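Local coordinates for protein transcriptional regulator, MerR-family (Cupriavidus metallidurans CH34, PDB 5GPE) that probably binds DNA as a MerR-family transcription factor and, as a two-chain assembly, holds lead(II) for selective metal recognition, at residues V15-V18 and R19-S23; L84-A87 and H88-Q91; R93-M96 and K97-A101. All coordinates share one frame; numbering follows the deposited sequence.

Contact 1: V15-V18 and R19-S23; sequences VQTV and RFYES
Thr17 and Tyr21 pack together one turn apart on helix 15-23. Their side chains run side by side in the same direction, and Thr17 CG2 lies 3.6 Å from Tyr21 CE2 and equally near CZ. The methyl gets there because CG2 is anti to the backbone N, which leaves OG1 anti to the carbonyl carbon. Thr17 O sits over one face of the Tyr21 ring, toward its rim. Val15 and Arg19 also lie alongside one another: Val15 CG1 stands over a face of the guanidinium, 3.5 Å from Arg19 NH1. In the helix-turn-helix of the MerR family, this short helix follows helix 4-11, and Val18 packs against Ile4 and Leu7 of that helix and Leu48 of helix 42-56. Backbone bonds of the i to i+4 kind hold the spacing. Arg19 N reaches Val15 O at 2.9 Å with an N-H...O angle of 165°, and Tyr21 N reaches Thr17 O at 3.0 Å. Among the side-chain hydrogen bonds, Ser23 OG donates to Phe20 O at 2.7 Å, within the last turn, Tyr21 OH is bonded to Arg55 of helix 42-56, and Glu22 OE2 to Tyr40 OH.

Contact 2: L84-A87 and H88-Q91; sequences LVDA and HIAQ
With chi1 of 175°, Val85 places CG1 anti to its backbone N, while Ile89 (chi1 -70°, chi2 164°) turns CG1 anti to the carbonyl carbon and extends CD1 back along the helix toward Val85. The two side chains meet at a slant, their methyls Val85 CG1 and Ile89 CD1 being 4.0 Å apart. Ile89 also lies along the preceding turn's carbonyl, its CG1 3.4 Å from Val85 O. That same oxygen accepts the Ile89 N-H in a bond of 2.9 Å, so it is bonded by the N-H and touched by the side chain of the same residue. This is a turn of the long helix 79-111, most of which lies in a predicted coiled coil, and the apolar pair faces the second subunit: Val85, His88 and Ile89 all pack on Leu106 of that chain. Asp86 OD1 makes a salt bridge to Arg110 NE of the second subunit. Across the contact His88 adds its CB, 3.6 Å from Leu84 O, whereas its imidazole turns off to other partners, hydrogen-bonded at ND1 to Glu63 and at NE2 to Asp58. Leu84 meanwhile packs on Glu63, Gln66 and Leu67 of helix 61-71.

Contact 3: R93-M96 and K97-A101; sequences RTKM and KELRA
Lys95 lies obliquely across Leu99, and it is the aliphatic part of the lysine that does the touching: CE of Lys95 is 3.8 Å from both CG and CD2 of Leu99. The turn belongs to the long helix 79-111 of this dimeric MerR-family regulator, within the part predicted to be a coiled coil, and Leu99 packs against Leu99 of the second subunit. Lys95 sets out with CG anti to the backbone N (chi1 -176°), then bends at chi2 (65°), which brings CE over to the leucine. Thr94 and Glu98 show a different relation. They run side by side and point the same way, with the methyl Thr94 CG2 lying 3.7 Å from the carboxylate oxygen Glu98 OE1. Thr94 OG1 is occupied on the preceding turn, in a hydrogen bond with Ala90 O. The two arginines have their salt-bridge partners beyond the contact. Arg93 makes a salt bridge through NE to Glu103 of the second subunit, while Arg100 pairs through NH1 with Glu103 of its own chain; Met96 packs on Glu103 of the second subunit. Beneath these side chains the backbone is regular, and Lys95 is bound to Leu99 there too: Leu99 N donates to Lys95 O at 2.8 Å, with an N-H...O angle of 165°.

Overall arrangement
From the N terminus, contact 1 comes first, on helix 15-23, where it ties one turn to the next within the family's helix-turn-helix region and sits against helices 4-11 and 42-56. Contacts 2 and 3 follow in series on the single helix 79-111, with centres about 15 Å apart and a single residue between their segments. Each joins consecutive segments, so none closes a long loop, and none nests with or crosses another. The centre of contact 1 lies about 27 Å from that of contact 2 and about 33 Å from that of contact 3, on the other side of the chain's centre. Contacts 2 and 3 both face the second subunit; contact 2 also meets helix 61-71.

Contact 1: V15-V18 and R19-S23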
ATOM      1  N   VAL B  15     -20.826  -5.621 -10.315  1.00 19.02           N
ATOM      2  CA  VAL B  15     -21.909  -4.787  -9.780  1.00 21.04           C
ATOM      3  C   VAL B  15     -21.476  -4.124  -8.466  1.00 20.62           C
ATOM      4  O   VAL B  15     -21.683  -2.927  -8.265  1.00 20.53           O
ATOM      5  CB  VAL B  15     -23.217  -5.614  -9.577  1.00 23.65           C
ATOM      6  CG1 VAL B  15     -24.267  -4.848  -8.765  1.00 26.15           C
ATOM      7  CG2 VAL B  15     -23.803  -6.020 -10.927  1.00 24.40           C
ATOM      8  N   GLN B  16     -20.893  -4.907  -7.567  1.00 19.79           N
ATOM      9  CA  GLN B  16     -20.429  -4.363  -6.274  1.00 20.96           C
ATOM     10  C   GLN B  16     -19.379  -3.238  -6.442  1.00 20.27           C
ATOM     11  O   GLN B  16     -19.315  -2.318  -5.631  1.00 18.70           O
ATOM     12  CB  GLN B  16     -19.897  -5.480  -5.371  1.00 23.47           C
ATOM     13  CG  GLN B  16     -18.642  -6.179  -5.877  1.00 24.84           C
ATOM     14  CD  GLN B  16     -18.161  -7.256  -4.928  1.00 27.89           C
ATOM     15  OE1 GLN B  16     -17.183  -7.066  -4.198  1.00 31.31           O
ATOM     16  NE2 GLN B  16     -18.849  -8.379  -4.908  1.00 29.89           N
ATOM     17  N   THR B  17     -18.571  -3.324  -7.498  1.00 20.04           N
ATOM     18  CA  THR B  17     -17.609  -2.278  -7.819  1.00 19.79           C
ATOM     19  C   THR B  17     -18.307  -0.993  -8.285  1.00 18.68           C
ATOM     20  O   THR B  17     -17.947   0.092  -7.856  1.00 16.94           O
ATOM     21  CB  THR B  17     -16.580  -2.747  -8.856  1.00 21.42           C
ATOM     22  OG1 THR B  17     -15.915  -3.909  -8.358  1.00 24.41           O
ATOM     23  CG2 THR B  17     -15.532  -1.665  -9.133  1.00 21.91           C
ATOM     24  N   VAL B  18     -19.319  -1.126  -9.140  1.00 18.54           N
ATOM     25  CA  VAL B  18     -20.138   0.011  -9.532  1.00 18.56           C
ATOM     26  C   VAL B  18     -20.763   0.672  -8.294  1.00 17.73           C
ATOM     27  O   VAL B  18     -20.735   1.897  -8.160  1.00 17.97           O
ATOM     28  CB  VAL B  18     -21.265  -0.384 -10.523  1.00 19.71           C
ATOM     29  CG1 VAL B  18     -22.125   0.819 -10.876  1.00 20.77           C
ATOM     30  CG2 VAL B  18     -20.682  -0.975 -11.801  1.00 20.50           C
ATOM     31  N   ARG B  19     -21.346  -0.137  -7.405  1.00 17.20           N
ATOM     32  CA  ARG B  19     -21.977   0.386  -6.182  1.00 19.07           C
ATOM     33  C   ARG B  19     -20.972   1.046  -5.240  1.00 17.82           C
ATOM     34  O   ARG B  19     -21.288   2.022  -4.569  1.00 19.66           O
ATOM     35  CB  ARG B  19     -22.736  -0.718  -5.430  1.00 20.82           C
ATOM     36  CG  ARG B  19     -23.972  -1.192  -6.155  1.00 23.87           C
ATOM     37  CD  ARG B  19     -25.047  -1.705  -5.223  1.00 29.87           C
ATOM     38  NE  ARG B  19     -26.234  -2.018  -6.013  1.00 36.55           N
ATOM     39  CZ  ARG B  19     -26.713  -3.222  -6.306  1.00 38.94           C
ATOM     40  NH1 ARG B  19     -26.140  -4.334  -5.854  1.00 36.07           N
ATOM     41  NH2 ARG B  19     -27.805  -3.292  -7.071  1.00 46.89           N
ATOM     42  N   PHE B  20     -19.765   0.512  -5.193  1.00 17.11           N
ATOM     43  CA  PHE B  20     -18.670   1.156  -4.429  1.00 17.67           C
ATOM     44  C   PHE B  20     -18.376   2.572  -4.962  1.00 17.78           C
ATOM     45  O   PHE B  20     -18.314   3.535  -4.201  1.00 17.73           O
ATOM     46  CB  PHE B  20     -17.414   0.286  -4.485  1.00 16.94           C
ATOM     47  CG  PHE B  20     -16.210   0.904  -3.849  1.00 16.62           C
ATOM     48  CD1 PHE B  20     -16.231   1.287  -2.515  1.00 17.56           C
ATOM     49  CD2 PHE B  20     -15.036   1.061  -4.572  1.00 16.15           C
ATOM     50  CE1 PHE B  20     -15.106   1.849  -1.919  1.00 16.68           C
ATOM     51  CE2 PHE B  20     -13.912   1.613  -3.989  1.00 16.40           C
ATOM     52  CZ  PHE B  20     -13.948   2.008  -2.657  1.00 17.09           C
ATOM     53  N   TYR B  21     -18.224   2.684  -6.283  1.00 18.33           N
ATOM     54  CA  TYR B  21     -17.997   3.982  -6.925  1.00 19.12           C
ATOM     55  C   TYR B  21     -19.162   4.951  -6.715  1.00 19.89           C
ATOM     56  O   TYR B  21     -18.942   6.141  -6.504  1.00 22.81           O
ATOM     57  CB  TYR B  21     -17.727   3.808  -8.417  1.00 19.24           C
ATOM     58  CG  TYR B  21     -16.469   3.052  -8.755  1.00 18.82           C
ATOM     59  CD1 TYR B  21     -15.385   2.986  -7.872  1.00 19.66           C
ATOM     60  CD2 TYR B  21     -16.354   2.386  -9.961  1.00 20.21           C
ATOM     61  CE1 TYR B  21     -14.240   2.284  -8.197  1.00 19.57           C
ATOM     62  CE2 TYR B  21     -15.201   1.689 -10.297  1.00 20.09           C
ATOM     63  CZ  TYR B  21     -14.155   1.635  -9.402  1.00 19.49           C
ATOM     64  OH  TYR B  21     -13.003   0.962  -9.712  1.00 17.96           O
ATOM     65  N   GLU B  22     -20.388   4.440  -6.727  1.00 21.07           N
ATOM     66  CA  GLU B  22     -21.567   5.245  -6.374  1.00 25.09           C
ATOM     67  C   GLU B  22     -21.501   5.774  -4.951  1.00 24.68           C
ATOM     68  O   GLU B  22     -21.707   6.964  -4.718  1.00 27.89           O
ATOM     69  CB  GLU B  22     -22.857   4.441  -6.525  1.00 28.56           C
ATOM     70  CG  GLU B  22     -23.252   4.211  -7.966  1.00 31.84           C
ATOM     71  CD  GLU B  22     -24.610   3.547  -8.119  1.00 33.92           C
ATOM     72  OE1 GLU B  22     -24.901   2.586  -7.367  1.00 36.80           O
ATOM     73  OE2 GLU B  22     -25.363   3.973  -9.016  1.00 35.60           O
ATOM     74  N   SER B  23     -21.219   4.886  -4.001  1.00 25.12           N
ATOM     75  CA  SER B  23     -21.109   5.283  -2.583  1.00 28.06           C
ATOM     76  C   SER B  23     -19.995   6.318  -2.352  1.00 28.93           C
ATOM     77  O   SER B  23     -20.093   7.131  -1.444  1.00 29.19           O
ATOM     78  CB  SER B  23     -20.901   4.066  -1.676  1.00 29.54           C
ATOM     79  OG  SER B  23     -19.625   3.489  -1.898  1.00 30.88           O
TER

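Contact 2: L84-A87 and H88-Q91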
ATOM      1  N   LEU B  84      -1.325  17.531 -10.688  1.00 18.28           N
ATOM      2  CA  LEU B  84      -1.713  16.263 -10.052  1.00 18.97           C
ATOM      3  C   LEU B  84      -0.843  15.098 -10.536  1.00 19.04           C
ATOM      4  O   LEU B  84      -0.317  14.317  -9.738  1.00 16.62           O
ATOM      5  CB  LEU B  84      -3.183  15.986 -10.320  1.00 20.87           C
ATOM      6  CG  LEU B  84      -3.816  14.741  -9.702  1.00 24.05           C
ATOM      7  CD1 LEU B  84      -5.315  14.957  -9.566  1.00 26.28           C
ATOM      8  CD2 LEU B  84      -3.546  13.481 -10.526  1.00 25.15           C
ATOM      9  N   VAL B  85      -0.648  15.013 -11.851  1.00 18.45           N
ATOM     10  CA  VAL B  85       0.217  13.990 -12.418  1.00 18.61           C
ATOM     11  C   VAL B  85       1.688  14.203 -12.014  1.00 18.11           C
ATOM     12  O   VAL B  85       2.391  13.239 -11.709  1.00 17.89           O
ATOM     13  CB  VAL B  85       0.078  13.906 -13.949  1.00 19.92           C
ATOM     14  CG1 VAL B  85       1.082  12.926 -14.544  1.00 20.57           C
ATOM     15  CG2 VAL B  85      -1.338  13.490 -14.305  1.00 19.81           C
ATOM     16  N   ASP B  86       2.161  15.446 -12.042  1.00 16.05           N
ATOM     17  CA  ASP B  86       3.536  15.750 -11.600  1.00 19.11           C
ATOM     18  C   ASP B  86       3.776  15.340 -10.147  1.00 18.24           C
ATOM     19  O   ASP B  86       4.835  14.788  -9.826  1.00 18.40           O
ATOM     20  CB  ASP B  86       3.858  17.238 -11.763  1.00 23.09           C
ATOM     21  CG  ASP B  86       4.048  17.647 -13.211  1.00 26.03           C
ATOM     22  OD1 ASP B  86       4.385  16.782 -14.052  1.00 29.20           O
ATOM     23  OD2 ASP B  86       3.898  18.849 -13.511  1.00 28.00           O
ATOM     24  N   ALA B  87       2.805  15.620  -9.277  1.00 17.08           N
ATOM     25  CA  ALA B  87       2.924  15.250  -7.840  1.00 18.92           C
ATOM     26  C   ALA B  87       2.924  13.724  -7.661  1.00 17.58           C
ATOM     27  O   ALA B  87       3.660  13.195  -6.831  1.00 16.00           O
ATOM     28  CB  ALA B  87       1.826  15.882  -7.011  1.00 19.51           C
ATOM     29  N   HIS B  88       2.153  13.024  -8.494  1.00 17.61           N
ATOM     30  CA  HIS B  88       2.143  11.566  -8.460  1.00 18.71           C
ATOM     31  C   HIS B  88       3.477  10.969  -8.908  1.00 17.69           C
ATOM     32  O   HIS B  88       4.000  10.049  -8.273  1.00 18.57           O
ATOM     33  CB  HIS B  88       1.025  10.971  -9.320  1.00 20.32           C
ATOM     34  CG  HIS B  88       0.590   9.629  -8.848  1.00 23.32           C
ATOM     35  ND1 HIS B  88      -0.578   9.441  -8.151  1.00 28.61           N
ATOM     36  CD2 HIS B  88       1.198   8.421  -8.894  1.00 23.26           C
ATOM     37  CE1 HIS B  88      -0.689   8.171  -7.816  1.00 29.39           C
ATOM     38  NE2 HIS B  88       0.373   7.529  -8.262  1.00 25.64           N
ATOM     39  N   ILE B  89       4.032  11.510  -9.985  1.00 16.87           N
ATOM     40  CA  ILE B  89       5.370  11.113 -10.452  1.00 17.64           C
ATOM     41  C   ILE B  89       6.419  11.309  -9.334  1.00 17.33           C
ATOM     42  O   ILE B  89       7.243  10.423  -9.079  1.00 15.58           O
ATOM     43  CB  ILE B  89       5.769  11.882 -11.722  1.00 18.83           C
ATOM     44  CG1 ILE B  89       4.929  11.407 -12.917  1.00 19.62           C
ATOM     45  CG2 ILE B  89       7.248  11.711 -12.043  1.00 19.92           C
ATOM     46  CD1 ILE B  89       4.974  12.350 -14.107  1.00 20.76           C
ATOM     47  N   ALA B  90       6.401  12.470  -8.692  1.00 17.67           N
ATOM     48  CA  ALA B  90       7.338  12.769  -7.580  1.00 19.65           C
ATOM     49  C   ALA B  90       7.205  11.751  -6.440  1.00 19.72           C
ATOM     50  O   ALA B  90       8.201  11.266  -5.894  1.00 21.95           O
ATOM     51  CB  ALA B  90       7.116  14.182  -7.050  1.00 20.77           C
ATOM     52  N   GLN B  91       5.961  11.440  -6.092  1.00 19.90           N
ATOM     53  CA  GLN B  91       5.647  10.398  -5.099  1.00 21.85           C
ATOM     54  C   GLN B  91       6.239   9.016  -5.429  1.00 17.66           C
ATOM     55  O   GLN B  91       6.811   8.341  -4.562  1.00 16.22           O
ATOM     56  CB  GLN B  91       4.142  10.241  -4.945  1.00 27.27           C
ATOM     57  CG  GLN B  91       3.616  10.712  -3.616  1.00 34.51           C
ATOM     58  CD  GLN B  91       2.124  10.964  -3.639  1.00 49.22           C
ATOM     59  OE1 GLN B  91       1.669  12.029  -3.222  1.00 54.98           O
ATOM     60  NE2 GLN B  91       1.350   9.991  -4.137  1.00 57.73           N
TER

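Contact 3: R93-M96 and K97-A101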
ATOM      1  N   ARG B  93       8.725   8.370  -7.468  1.00 16.11           N
ATOM      2  CA  ARG B  93      10.186   8.457  -7.456  1.00 17.54           C
ATOM      3  C   ARG B  93      10.767   8.317  -6.042  1.00 17.72           C
ATOM      4  O   ARG B  93      11.778   7.646  -5.837  1.00 16.62           O
ATOM      5  CB  ARG B  93      10.660   9.757  -8.118  1.00 19.52           C
ATOM      6  CG  ARG B  93      10.506   9.724  -9.638  1.00 20.04           C
ATOM      7  CD  ARG B  93      10.747  11.077 -10.278  1.00 21.36           C
ATOM      8  NE  ARG B  93      10.671  10.960 -11.724  1.00 23.26           N
ATOM      9  CZ  ARG B  93      10.628  11.964 -12.599  1.00 21.14           C
ATOM     10  NH1 ARG B  93      10.636  13.225 -12.212  1.00 19.15           N
ATOM     11  NH2 ARG B  93      10.555  11.675 -13.893  1.00 21.59           N
ATOM     12  N   THR B  94      10.109   8.940  -5.074  1.00 18.18           N
ATOM     13  CA  THR B  94      10.547   8.838  -3.670  1.00 18.52           C
ATOM     14  C   THR B  94      10.363   7.399  -3.157  1.00 17.75           C
ATOM     15  O   THR B  94      11.228   6.858  -2.476  1.00 17.74           O
ATOM     16  CB  THR B  94       9.790   9.831  -2.785  1.00 19.13           C
ATOM     17  OG1 THR B  94      10.064  11.155  -3.240  1.00 18.41           O
ATOM     18  CG2 THR B  94      10.211   9.701  -1.318  1.00 20.53           C
ATOM     19  N   LYS B  95       9.243   6.788  -3.507  1.00 17.62           N
ATOM     20  CA  LYS B  95       8.969   5.402  -3.115  1.00 18.57           C
ATOM     21  C   LYS B  95      10.022   4.438  -3.682  1.00 17.41           C
ATOM     22  O   LYS B  95      10.461   3.533  -2.995  1.00 16.55           O
ATOM     23  CB  LYS B  95       7.549   4.989  -3.532  1.00 20.30           C
ATOM     24  CG  LYS B  95       7.143   3.597  -3.095  1.00 23.87           C
ATOM     25  CD  LYS B  95       7.060   3.461  -1.571  1.00 30.03           C
ATOM     26  CE  LYS B  95       6.947   1.985  -1.146  1.00 37.03           C
ATOM     27  NZ  LYS B  95       5.620   1.410  -1.486  1.00 44.42           N
ATOM     28  N   MET B  96      10.436   4.653  -4.924  1.00 16.02           N
ATOM     29  CA  MET B  96      11.477   3.818  -5.554  1.00 19.96           C
ATOM     30  C   MET B  96      12.819   3.897  -4.815  1.00 19.58           C
ATOM     31  O   MET B  96      13.499   2.881  -4.623  1.00 19.95           O
ATOM     32  CB  MET B  96      11.659   4.178  -7.036  1.00 21.95           C
ATOM     33  CG  MET B  96      10.573   3.575  -7.925  1.00 24.99           C
ATOM     34  SD  MET B  96      10.758   3.897  -9.699  1.00 33.94           S
ATOM     35  CE  MET B  96      10.514   5.641  -9.754  1.00 29.88           C
ATOM     36  N   LYS B  97      13.180   5.097  -4.382  1.00 18.84           N
ATOM     37  CA  LYS B  97      14.395   5.285  -3.566  1.00 19.90           C
ATOM     38  C   LYS B  97      14.317   4.528  -2.247  1.00 18.05           C
ATOM     39  O   LYS B  97      15.255   3.840  -1.868  1.00 17.70           O
ATOM     40  CB  LYS B  97      14.657   6.757  -3.289  1.00 21.27           C
ATOM     41  CG  LYS B  97      15.227   7.502  -4.475  1.00 24.39           C
ATOM     42  CD  LYS B  97      15.083   8.997  -4.263  1.00 28.04           C
ATOM     43  CE  LYS B  97      15.913   9.780  -5.252  1.00 33.30           C
ATOM     44  NZ  LYS B  97      15.862  11.231  -4.915  1.00 41.17           N
ATOM     45  N   GLU B  98      13.191   4.671  -1.559  1.00 15.48           N
ATOM     46  CA  GLU B  98      12.937   3.974  -0.291  1.00 17.89           C
ATOM     47  C   GLU B  98      12.938   2.452  -0.446  1.00 16.09           C
ATOM     48  O   GLU B  98      13.560   1.747   0.348  1.00 14.54           O
ATOM     49  CB  GLU B  98      11.618   4.429   0.340  1.00 19.19           C
ATOM     50  CG  GLU B  98      11.608   5.904   0.760  1.00 21.73           C
ATOM     51  CD  GLU B  98      10.431   6.283   1.667  1.00 24.62           C
ATOM     52  OE1 GLU B  98       9.879   7.412   1.527  1.00 21.57           O
ATOM     53  OE2 GLU B  98      10.070   5.459   2.546  1.00 29.75           O
ATOM     54  N   LEU B  99      12.295   1.953  -1.495  1.00 15.55           N
ATOM     55  CA  LEU B  99      12.319   0.505  -1.781  1.00 16.47           C
ATOM     56  C   LEU B  99      13.692  -0.068  -2.105  1.00 14.99           C
ATOM     57  O   LEU B  99      14.018  -1.176  -1.674  1.00 14.56           O
ATOM     58  CB  LEU B  99      11.371   0.134  -2.918  1.00 17.83           C
ATOM     59  CG  LEU B  99       9.892   0.137  -2.575  1.00 20.97           C
ATOM     60  CD1 LEU B  99       9.117  -0.213  -3.839  1.00 22.18           C
ATOM     61  CD2 LEU B  99       9.524  -0.834  -1.469  1.00 22.36           C
ATOM     62  N   ARG B 100      14.505   0.672  -2.860  1.00 14.52           N
ATOM     63  CA  ARG B 100      15.852   0.207  -3.155  1.00 14.67           C
ATOM     64  C   ARG B 100      16.678   0.117  -1.864  1.00 14.94           C
ATOM     65  O   ARG B 100      17.422  -0.856  -1.648  1.00 14.63           O
ATOM     66  CB  ARG B 100      16.549   1.104  -4.176  1.00 15.49           C
ATOM     67  CG  ARG B 100      17.992   0.728  -4.473  1.00 17.34           C
ATOM     68  CD  ARG B 100      17.981  -0.669  -5.067  1.00 18.36           C
ATOM     69  NE  ARG B 100      17.363  -0.642  -6.411  1.00 18.94           N
ATOM     70  CZ  ARG B 100      17.106  -1.696  -7.174  1.00 19.85           C
ATOM     71  NH1 ARG B 100      17.427  -2.916  -6.777  1.00 21.69           N
ATOM     72  NH2 ARG B 100      16.557  -1.524  -8.370  1.00 16.97           N
ATOM     73  N   ALA B 101      16.552   1.128  -1.014  1.00 14.44           N
ATOM     74  CA  ALA B 101      17.239   1.104   0.285  1.00 15.09           C
ATOM     75  C   ALA B 101      16.755  -0.085   1.122  1.00 15.30           C
ATOM     76  O   ALA B 101      17.560  -0.736   1.776  1.00 15.99           O
ATOM     77  CB  ALA B 101      17.045   2.409   1.041  1.00 15.26           C
TER